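PDB 2FK5: fuculose-1-phosphate aldolase from Thermus thermophilus, which is an aldolase of the class II aldolase and adducin family, with an AraD-like fold in which helices pack on a mixed beta sheet. Local coordinates for residues 113-118 with 143-148. Numbering follows the deposited sequence.
Sequences HYLKEV and HRACLL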
loop_
_atom_site.group_PDB
_atom_site.type_symbol
_atom_site.label_atom_id
_atom_site.label_comp_id
_atom_site.label_asym_id
_atom_site.label_seq_id
_atom_site.Cartn_x
_atom_site.Cartn_y
_atom_site.Cartn_z
ATOM N N HIS A 113 -14.993 -25.980 2.799
ATOM C CA HIS A 113 -14.505 -26.334 4.122
ATOM C C HIS A 113 -14.839 -25.330 5.220
ATOM O O HIS A 113 -15.335 -25.714 6.280
ATOM C CB HIS A 113 -12.992 -26.556 4.085
ATOM C CG HIS A 113 -12.405 -26.897 5.419
ATOM N ND1 HIS A 113 -11.904 -25.942 6.278
ATOM C CD2 HIS A 113 -12.281 -28.082 6.060
ATOM C CE1 HIS A 113 -11.498 -26.525 7.391
ATOM N NE2 HIS A 113 -11.715 -27.824 7.285
ATOM N N TYR A 114 -14.578 -24.050 4.967
ATOM C CA TYR A 114 -14.827 -23.008 5.961
ATOM C C TYR A 114 -16.253 -22.481 6.037
ATOM O O TYR A 114 -16.734 -22.142 7.116
ATOM C CB TYR A 114 -13.894 -21.819 5.725
ATOM C CG TYR A 114 -12.450 -22.070 6.086
ATOM C CD1 TYR A 114 -12.091 -22.480 7.371
ATOM C CD2 TYR A 114 -11.437 -21.884 5.148
ATOM C CE1 TYR A 114 -10.755 -22.698 7.711
ATOM C CE2 TYR A 114 -10.100 -22.097 5.478
ATOM C CZ TYR A 114 -9.766 -22.503 6.758
ATOM O OH TYR A 114 -8.446 -22.719 7.080
ATOM N N LEU A 115 -16.926 -22.401 4.897
ATOM C CA LEU A 115 -18.280 -21.862 4.866
ATOM C C LEU A 115 -19.362 -22.915 4.774
ATOM O O LEU A 115 -20.416 -22.778 5.404
ATOM C CB LEU A 115 -18.424 -20.893 3.693
ATOM C CG LEU A 115 -17.429 -19.730 3.727
ATOM C CD1 LEU A 115 -17.481 -18.944 2.436
ATOM C CD2 LEU A 115 -17.756 -18.838 4.910
ATOM N N LYS A 116 -19.096 -23.955 3.986
ATOM C CA LYS A 116 -20.047 -25.043 3.776
ATOM C C LYS A 116 -21.211 -24.536 2.925
ATOM O O LYS A 116 -21.314 -24.846 1.739
ATOM C CB LYS A 116 -20.556 -25.565 5.126
ATOM C CG LYS A 116 -19.465 -26.215 5.969
ATOM C CD LYS A 116 -19.975 -26.629 7.340
ATOM C CE LYS A 116 -18.850 -27.213 8.182
ATOM N NZ LYS A 116 -19.287 -27.614 9.548
ATOM N N GLU A 117 -22.084 -23.753 3.540
ATOM C CA GLU A 117 -23.223 -23.194 2.839
ATOM C C GLU A 117 -23.516 -21.834 3.467
ATOM O O GLU A 117 -23.502 -21.694 4.684
ATOM C CB GLU A 117 -24.428 -24.119 2.989
ATOM C CG GLU A 117 -25.623 -23.721 2.153
ATOM C CD GLU A 117 -26.797 -24.663 2.352
ATOM O OE1 GLU A 117 -27.505 -24.528 3.375
ATOM O OE2 GLU A 117 -26.999 -25.541 1.486
ATOM N N VAL A 118 -23.761 -20.828 2.639
ATOM C CA VAL A 118 -24.052 -19.494 3.155
ATOM C C VAL A 118 -25.493 -19.118 2.861
ATOM O O VAL A 118 -25.851 -18.827 1.717
ATOM C CB VAL A 118 -23.129 -18.425 2.518
ATOM C CG1 VAL A 118 -23.439 -17.031 3.114
ATOM C CG2 VAL A 118 -21.680 -18.797 2.749
ATOM N N HIS A 143 -24.769 -21.337 11.192
ATOM C CA HIS A 143 -23.815 -21.112 10.106
ATOM C C HIS A 143 -22.747 -20.113 10.532
ATOM O O HIS A 143 -23.010 -19.238 11.356
ATOM C CB HIS A 143 -24.528 -20.552 8.874
ATOM C CG HIS A 143 -25.694 -21.372 8.424
ATOM N ND1 HIS A 143 -26.964 -21.202 8.929
ATOM C CD2 HIS A 143 -25.777 -22.381 7.525
ATOM C CE1 HIS A 143 -27.781 -22.069 8.357
ATOM N NE2 HIS A 143 -27.085 -22.795 7.501
ATOM N N ARG A 144 -21.558 -20.236 9.948
ATOM C CA ARG A 144 -20.436 -19.345 10.259
ATOM C C ARG A 144 -20.547 -17.996 9.544
ATOM O O ARG A 144 -19.884 -17.022 9.918
ATOM C CB ARG A 144 -19.115 -20.026 9.894
ATOM C CG ARG A 144 -18.777 -21.234 10.771
ATOM C CD ARG A 144 -18.612 -20.805 12.222
ATOM N NE ARG A 144 -17.479 -19.897 12.365
ATOM C CZ ARG A 144 -16.218 -20.289 12.516
ATOM N NH1 ARG A 144 -15.919 -21.584 12.562
ATOM N NH2 ARG A 144 -15.255 -19.381 12.584
ATOM N N ALA A 145 -21.383 -17.939 8.512
ATOM C CA ALA A 145 -21.576 -16.696 7.773
ATOM C C ALA A 145 -22.930 -16.668 7.085
ATOM O O ALA A 145 -23.521 -17.710 6.813
ATOM C CB ALA A 145 -20.474 -16.531 6.735
ATOM N N CYS A 146 -23.423 -15.469 6.809
ATOM C CA CYS A 146 -24.686 -15.342 6.117
ATOM C C CYS A 146 -24.689 -14.092 5.270
ATOM O O CYS A 146 -23.900 -13.167 5.492
ATOM C CB CYS A 146 -25.854 -15.312 7.109
ATOM S SG CYS A 146 -25.886 -13.907 8.214
ATOM N N LEU A 147 -25.572 -14.086 4.278
ATOM C CA LEU A 147 -25.722 -12.954 3.379
ATOM C C LEU A 147 -27.066 -12.295 3.611
ATOM O O LEU A 147 -28.074 -12.979 3.792
ATOM C CB LEU A 147 -25.671 -13.428 1.927
ATOM C CG LEU A 147 -24.292 -13.604 1.303
ATOM C CD1 LEU A 147 -24.367 -14.567 0.134
ATOM C CD2 LEU A 147 -23.781 -12.229 0.874
ATOM N N LEU A 148 -27.072 -10.967 3.610
ATOM C CA LEU A 148 -28.303 -10.199 3.761
ATOM C C LEU A 148 -28.560 -9.689 2.351
ATOM O O LEU A 148 -27.813 -8.854 1.848
ATOM C CB LEU A 148 -28.098 -9.026 4.714
ATOM C CG LEU A 148 -28.386 -9.319 6.183
ATOM C CD2 LEU A 148 -29.833 -9.782 6.327
HETATM O O HOH W 1 -21.518 -20.363 6.568
HETATM O O HOH W 2 -21.223 -22.771 8.484
#
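Val-118 and Leu-147 meet where two neighbouring parallel strands of the central sheet, 118-121 and 145-148, begin to pair, just past the turn leading out of helix 109-114. Val-118 sets CG1 anti to its backbone N (chi1 -179°), and this methyl lies 3.7 Å from CA of Cys-146 and 4.0 Å from CG of Leu-147. A compact apolar residue suits the place, because the single methyl CG1 meets both the neighbouring backbone and Leu-147. Farther back, CD2 of Leu-115 touches CB of Ala-145 at 4.0 Å; the small alanine leaves room for the leucine, which also packs on Thr-175 and Leu-176 of helix 162-191.

No direct hydrogen bond joins the two segments here, and water bridges them instead. The carbonyl O of Leu-115 accepts from two waters: one, 2.9 Å from that O, receives a weak bond from Ala-145 N, while the other takes a bond of 2.9 Å from Arg-144 N. Lys-116, with positive phi (71°), turns the chain out of the helix. At the margin, CD2 of His-143 lies 3.7 Å from Glu-117 O, and ND1 of His-143 is hydrogen-bonded to Ala-139 O. NH2 of Arg-144 forms a salt bridge with Glu-168 and a hydrogen bond with Val-156 O, and its side chain also touches Leu-172 of helix 162-191.

Direct pairing starts beyond these water bridges, where the backbone of Leu-147 hydrogen-bonds to Pro-119 and Leu-121. With helix 130-142 linking the two parallel strands, the arrangement is that of a beta-alpha-beta crossover, at the N-terminal ends of its two strands, within the mixed sheet of the AraD-like aldolase fold.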